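Local coordinates for glyoxylate-induced Protein (Pseudomonas aeruginosa, PDB 1SQ4) that is of unproven function but belongs to the bicupin family and may act as a ureidoglycine aminohydrolase, at residues L20-M25 with V32-V37; A223-N228 with F258-Y263. All coordinates share one frame; numbering follows the deposited sequence.

How the interactions relate
Interaction 2 lies within the C-terminal cupin barrel; interaction 1 adds N-terminal chain to one of its sheets. Interaction 1 turns that chain into a small hairpin whose strand 30-33 joins the same sheet as strand 258-265 of interaction 2, as an addition near that sheet's edge. Interaction 2 spans the barrel interior, from strand 222-227 of the facing sheet to strand 258-265. Their centres are about 15 Å apart, and they meet where V32 CG2 packs on L227 CD1 at 3.7 Å, so the hairpin also touches the facing sheet. The two regions also meet across a subunit interface: R226 and N228 pack on T21 and A24, respectively, of a neighbouring subunit.

Interaction 1: residues L20-M25 with V32-V37; sequences LTDRAM and VIPKGV
M25 and V32 face each other as a hydrogen-bonded antiparallel pair joined by two backbone bonds. M25 N donates to V32 O at 2.9 Å with an N-H...O angle of 167°, meeting a lone pair in the carbonyl plane. The return bond, V32 N to M25 O at 3.1 Å, is more bent, its donor lying well above the carbonyl plane. A24 adds a CA-H...O contact to the same V32 carbonyl. The charged end of R23 works through a third party: D238 takes a salt bridge from R23 with one carboxylate oxygen and a hydrogen bond from K35 N with the other, tying both segments together.

This is a β-hairpin of strands 25-26 and 30-33, and the second of these pairs with strand 239-244, so the N-terminal chain extends a sheet of the C-terminal cupin barrel. P34 follows the paired residues; its ring nitrogen has no hydrogen to donate, consistent with the pairing stopping there, and it offers a compact apolar surface instead. Its CD lies 3.8 Å from A24 CB, and its CG sits 3.5 Å from A24 N. A bend at chi3 (-63°) carries the R23 guanidinium round until one of its faces lies over P34 CB, a flat group resting on an aliphatic one while its nitrogens reach D238. The D22 and P34 side chains approach each other from opposite directions, OD1 of D22 lying 3.9 Å from P34 CG. On the hydrogen-bonded pair itself, V32 CG2 packs on CB of selenomethionine M25 at 4.1 Å; small A24 also packs on P247 of a neighbouring subunit.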
loop_
_atom_site.group_PDB
_atom_site.type_symbol
_atom_site.label_atom_id
_atom_site.label_comp_id
_atom_site.label_asym_id
_atom_site.label_seq_id
_atom_site.Cartn_x
_atom_site.Cartn_y
_atom_site.Cartn_z
ATOM N N LEU A 20 -23.461 -1.339 -0.325
ATOM C CA LEU A 20 -22.456 -0.630 -1.097
ATOM C C LEU A 20 -21.632 0.281 -0.181
ATOM O O LEU A 20 -22.128 0.773 0.840
ATOM C CB LEU A 20 -23.129 0.177 -2.223
ATOM C CG LEU A 20 -24.497 0.815 -1.947
ATOM C CD1 LEU A 20 -24.413 1.738 -0.739
ATOM C CD2 LEU A 20 -24.957 1.585 -3.175
ATOM N N THR A 21 -20.367 0.476 -0.550
ATOM C CA THR A 21 -19.438 1.308 0.211
ATOM C C THR A 21 -19.663 2.794 -0.079
ATOM O O THR A 21 -20.752 3.316 0.173
ATOM C CB THR A 21 -17.964 0.921 -0.103
ATOM O OG1 THR A 21 -17.793 0.741 -1.517
ATOM C CG2 THR A 21 -17.586 -0.376 0.617
ATOM N N ASP A 22 -18.654 3.486 -0.602
ATOM C CA ASP A 22 -18.818 4.908 -0.885
ATOM C C ASP A 22 -17.655 5.486 -1.679
ATOM O O ASP A 22 -16.503 5.099 -1.496
ATOM C CB ASP A 22 -19.007 5.681 0.431
ATOM C CG ASP A 22 -19.580 7.076 0.219
ATOM O OD1 ASP A 22 -20.486 7.242 -0.643
ATOM O OD2 ASP A 22 -19.137 8.004 0.936
ATOM N N ARG A 23 -17.976 6.426 -2.559
ATOM C CA ARG A 23 -16.973 7.051 -3.402
ATOM C C ARG A 23 -16.144 8.140 -2.724
ATOM O O ARG A 23 -15.318 8.781 -3.371
ATOM C CB ARG A 23 -17.648 7.588 -4.670
ATOM C CG ARG A 23 -18.143 6.484 -5.596
ATOM C CD ARG A 23 -18.713 7.037 -6.884
ATOM N NE ARG A 23 -19.877 7.874 -6.627
ATOM C CZ ARG A 23 -19.870 9.200 -6.658
ATOM N NH1 ARG A 23 -18.756 9.852 -6.947
ATOM N NH2 ARG A 23 -20.978 9.875 -6.384
ATOM N N ALA A 24 -16.362 8.338 -1.423
ATOM C CA ALA A 24 -15.625 9.347 -0.646
ATOM C C ALA A 24 -14.141 8.999 -0.611
ATOM O O ALA A 24 -13.760 7.882 -0.276
ATOM C CB ALA A 24 -16.170 9.427 0.776
HETATM N N MSE A 25 -13.306 9.965 -0.951
HETATM C CA MSE A 25 -11.882 9.731 -0.976
HETATM C C MSE A 25 -11.090 10.821 -0.276
HETATM O O MSE A 25 -11.523 11.970 -0.180
HETATM C CB MSE A 25 -11.408 9.595 -2.423
HETATM C CG MSE A 25 -11.391 8.164 -2.955
HETATM SE SE MSE A 25 -10.072 7.029 -2.039
HETATM C CE MSE A 25 -11.234 6.214 -0.713
ATOM N N VAL A 32 -12.450 13.570 -2.648
ATOM C CA VAL A 32 -13.721 13.531 -3.359
ATOM C C VAL A 32 -14.813 13.357 -2.334
ATOM O O VAL A 32 -14.745 12.455 -1.503
ATOM C CB VAL A 32 -13.857 12.332 -4.306
ATOM C CG1 VAL A 32 -15.157 12.453 -5.065
ATOM C CG2 VAL A 32 -12.679 12.240 -5.251
ATOM N N ILE A 33 -15.825 14.211 -2.396
ATOM C CA ILE A 33 -16.943 14.130 -1.460
ATOM C C ILE A 33 -18.262 13.970 -2.217
ATOM O O ILE A 33 -18.717 14.892 -2.903
ATOM C CB ILE A 33 -17.042 15.390 -0.608
ATOM C CG1 ILE A 33 -15.663 15.766 -0.095
ATOM C CG2 ILE A 33 -17.983 15.145 0.573
ATOM C CD1 ILE A 33 -15.682 17.104 0.564
ATOM N N PRO A 34 -18.886 12.790 -2.106
ATOM C CA PRO A 34 -20.156 12.454 -2.757
ATOM C C PRO A 34 -21.316 13.286 -2.268
ATOM O O PRO A 34 -21.305 13.792 -1.147
ATOM C CB PRO A 34 -20.357 10.990 -2.394
ATOM C CG PRO A 34 -18.985 10.494 -2.276
ATOM C CD PRO A 34 -18.305 11.591 -1.493
ATOM N N LYS A 35 -22.333 13.395 -3.107
ATOM C CA LYS A 35 -23.511 14.154 -2.744
ATOM C C LYS A 35 -24.256 13.513 -1.574
ATOM O O LYS A 35 -24.978 14.197 -0.863
ATOM C CB LYS A 35 -24.439 14.289 -3.954
ATOM C CG LYS A 35 -24.847 12.975 -4.574
ATOM C CD LYS A 35 -25.445 13.229 -5.929
ATOM C CE LYS A 35 -26.887 12.836 -5.957
ATOM N NZ LYS A 35 -26.970 11.380 -5.739
ATOM N N GLY A 36 -24.061 12.209 -1.371
ATOM C CA GLY A 36 -24.739 11.497 -0.295
ATOM C C GLY A 36 -24.384 11.920 1.120
ATOM O O GLY A 36 -24.923 11.405 2.097
ATOM N N VAL A 37 -23.473 12.868 1.238
ATOM C CA VAL A 37 -23.073 13.333 2.544
ATOM C C VAL A 37 -24.099 14.321 3.087
ATOM O O VAL A 37 -24.403 14.337 4.290
ATOM C CB VAL A 37 -21.712 14.011 2.452
ATOM C CG1 VAL A 37 -21.190 14.329 3.831
ATOM C CG2 VAL A 37 -20.762 13.108 1.705
#

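Interaction 2: residues A223-N228 with F258-Y263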
loop_
_atom_site.group_PDB
_atom_site.type_symbol
_atom_site.label_atom_id
_atom_site.label_comp_id
_atom_site.label_asym_id
_atom_site.label_seq_id
_atom_site.Cartn_x
_atom_site.Cartn_y
_atom_site.Cartn_z
ATOM N N ALA A 223 -19.223 12.226 -15.285
ATOM C CA ALA A 223 -18.012 12.040 -16.069
ATOM C C ALA A 223 -16.996 11.224 -15.297
ATOM O O ALA A 223 -17.160 10.965 -14.107
ATOM C CB ALA A 223 -17.427 13.390 -16.449
ATOM N N VAL A 224 -15.964 10.782 -15.996
ATOM C CA VAL A 224 -14.899 10.030 -15.368
ATOM C C VAL A 224 -13.770 11.039 -15.316
ATOM O O VAL A 224 -13.193 11.395 -16.343
ATOM C CB VAL A 224 -14.476 8.811 -16.215
ATOM C CG1 VAL A 224 -13.362 8.036 -15.506
ATOM C CG2 VAL A 224 -15.672 7.908 -16.439
ATOM N N TYR A 225 -13.488 11.527 -14.115
ATOM C CA TYR A 225 -12.454 12.531 -13.921
ATOM C C TYR A 225 -11.218 11.850 -13.399
ATOM O O TYR A 225 -11.289 10.902 -12.621
ATOM C CB TYR A 225 -12.920 13.566 -12.900
ATOM C CG TYR A 225 -12.370 14.960 -13.087
ATOM C CD1 TYR A 225 -12.925 15.822 -14.030
ATOM C CD2 TYR A 225 -11.338 15.444 -12.277
ATOM C CE1 TYR A 225 -12.479 17.130 -14.158
ATOM C CE2 TYR A 225 -10.881 16.754 -12.401
ATOM C CZ TYR A 225 -11.461 17.589 -13.342
ATOM O OH TYR A 225 -11.037 18.885 -13.464
ATOM N N ARG A 226 -10.076 12.352 -13.822
ATOM C CA ARG A 226 -8.809 11.800 -13.398
ATOM C C ARG A 226 -8.144 12.763 -12.415
ATOM O O ARG A 226 -7.756 13.864 -12.793
ATOM C CB ARG A 226 -7.939 11.601 -14.635
ATOM C CG ARG A 226 -6.514 11.174 -14.376
ATOM C CD ARG A 226 -6.465 9.749 -13.915
ATOM N NE ARG A 226 -5.105 9.213 -13.905
ATOM C CZ ARG A 226 -4.389 8.939 -14.991
ATOM N NH1 ARG A 226 -4.897 9.153 -16.197
ATOM N NH2 ARG A 226 -3.166 8.434 -14.867
ATOM N N LEU A 227 -8.036 12.364 -11.153
ATOM C CA LEU A 227 -7.381 13.201 -10.148
ATOM C C LEU A 227 -6.077 12.508 -9.780
ATOM O O LEU A 227 -6.079 11.481 -9.109
ATOM C CB LEU A 227 -8.261 13.341 -8.905
ATOM C CG LEU A 227 -9.638 13.987 -9.135
ATOM C CD1 LEU A 227 -10.597 13.588 -8.027
ATOM C CD2 LEU A 227 -9.495 15.498 -9.226
ATOM N N ASN A 228 -4.966 13.055 -10.251
ATOM C CA ASN A 228 -3.658 12.489 -9.963
ATOM C C ASN A 228 -3.555 10.966 -10.096
ATOM O O ASN A 228 -3.607 10.255 -9.099
ATOM C CB ASN A 228 -3.238 12.894 -8.544
ATOM C CG ASN A 228 -1.907 12.295 -8.134
ATOM O OD1 ASN A 228 -0.931 12.364 -8.877
ATOM N ND2 ASN A 228 -1.858 11.715 -6.947
ATOM N N PHE A 258 -21.649 18.418 -19.058
ATOM C CA PHE A 258 -21.045 18.146 -17.750
ATOM C C PHE A 258 -20.370 19.421 -17.292
ATOM O O PHE A 258 -19.474 19.915 -17.968
ATOM C CB PHE A 258 -19.993 17.040 -17.863
ATOM C CG PHE A 258 -19.161 16.874 -16.627
ATOM C CD1 PHE A 258 -19.732 16.418 -15.442
ATOM C CD2 PHE A 258 -17.804 17.182 -16.639
ATOM C CE1 PHE A 258 -18.962 16.273 -14.285
ATOM C CE2 PHE A 258 -17.028 17.039 -15.487
ATOM C CZ PHE A 258 -17.610 16.581 -14.307
ATOM N N ARG A 259 -20.769 19.962 -16.151
ATOM C CA ARG A 259 -20.143 21.203 -15.733
ATOM C C ARG A 259 -20.059 21.398 -14.231
ATOM O O ARG A 259 -20.865 20.862 -13.481
ATOM C CB ARG A 259 -20.858 22.390 -16.411
ATOM C CG ARG A 259 -22.390 22.390 -16.323
ATOM C CD ARG A 259 -23.054 23.253 -17.416
ATOM N NE ARG A 259 -22.564 24.632 -17.456
ATOM C CZ ARG A 259 -23.305 25.704 -17.196
ATOM N NH1 ARG A 259 -24.582 25.569 -16.874
ATOM N NH2 ARG A 259 -22.770 26.916 -17.251
ATOM N N TYR A 260 -19.060 22.143 -13.780
ATOM C CA TYR A 260 -18.932 22.352 -12.363
ATOM C C TYR A 260 -18.507 23.732 -11.972
ATOM O O TYR A 260 -17.790 24.412 -12.698
ATOM C CB TYR A 260 -17.970 21.342 -11.753
ATOM C CG TYR A 260 -16.623 21.261 -12.425
ATOM C CD1 TYR A 260 -16.277 20.144 -13.193
ATOM C CD2 TYR A 260 -15.664 22.266 -12.253
ATOM C CE1 TYR A 260 -15.017 20.024 -13.765
ATOM C CE2 TYR A 260 -14.393 22.150 -12.824
ATOM C CZ TYR A 260 -14.081 21.027 -13.573
ATOM O OH TYR A 260 -12.829 20.876 -14.120
ATOM N N LEU A 261 -18.978 24.139 -10.806
ATOM C CA LEU A 261 -18.657 25.435 -10.245
ATOM C C LEU A 261 -17.239 25.325 -9.692
ATOM O O LEU A 261 -16.897 24.339 -9.043
ATOM C CB LEU A 261 -19.644 25.739 -9.124
ATOM C CG LEU A 261 -19.415 26.990 -8.297
ATOM C CD1 LEU A 261 -19.797 28.222 -9.099
ATOM C CD2 LEU A 261 -20.249 26.895 -7.033
ATOM N N LEU A 262 -16.418 26.333 -9.949
ATOM C CA LEU A 262 -15.036 26.332 -9.485
ATOM C C LEU A 262 -14.648 27.659 -8.859
ATOM O O LEU A 262 -14.977 28.727 -9.382
ATOM C CB LEU A 262 -14.105 26.036 -10.667
ATOM C CG LEU A 262 -12.582 26.079 -10.458
ATOM C CD1 LEU A 262 -11.915 25.368 -11.617
ATOM C CD2 LEU A 262 -12.078 27.509 -10.349
ATOM N N TYR A 263 -13.934 27.589 -7.744
ATOM C CA TYR A 263 -13.471 28.793 -7.060
ATOM C C TYR A 263 -11.998 28.674 -6.712
ATOM O O TYR A 263 -11.541 27.615 -6.287
ATOM C CB TYR A 263 -14.308 29.064 -5.800
ATOM C CG TYR A 263 -14.490 27.896 -4.847
ATOM C CD1 TYR A 263 -13.608 27.678 -3.791
ATOM C CD2 TYR A 263 -15.581 27.039 -4.975
ATOM C CE1 TYR A 263 -13.819 26.636 -2.876
ATOM C CE2 TYR A 263 -15.803 25.995 -4.074
ATOM C CZ TYR A 263 -14.924 25.798 -3.026
ATOM O OH TYR A 263 -15.167 24.771 -2.130
#
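F258 carries its ring anti to the backbone N (chi1 170°), which sets one face beneath the methyl group of A223, while Y260, two residues on, holds CG between its backbone N and carbonyl carbon (chi1 52°) and so sends its hydroxyl across to Y225. The A223 methyl stands 3.6 Å from the F258 ring centroid, almost exactly on the ring normal: a CH-pi contact in which CB is about equally far from all six ring carbons. Alanine suits this spot because a single methyl is all that is needed over the ring face.

The two segments belong to opposed sheets of the C-terminal cupin domain, strand 222-227 in one and strand 258-265 in the other, and these side chains meet in the interior of the double-stranded β-helix (jelly-roll) barrel. There Y260 OH donates to Y225 OH at 2.8 Å, and Y225 OH is in turn bonded to Q248 OE1, so the buried Y225 hydroxyl has two hydrogen-bond partners. Tyrosine fits both positions, being long enough to bridge the gap with a hydroxyl at its tip and a ring to pack along the way.

The Y260 hydroxyl lies at the edge of the Y225 ring, near its plane. The two rings meet obliquely, with planes at 79° and centroids 6.0 Å apart, and Y225 CE1 touches Y260 CE1 at 3.9 Å. F258 CZ lies at the edge of the Y260 ring, and L216 packs against both tyrosines.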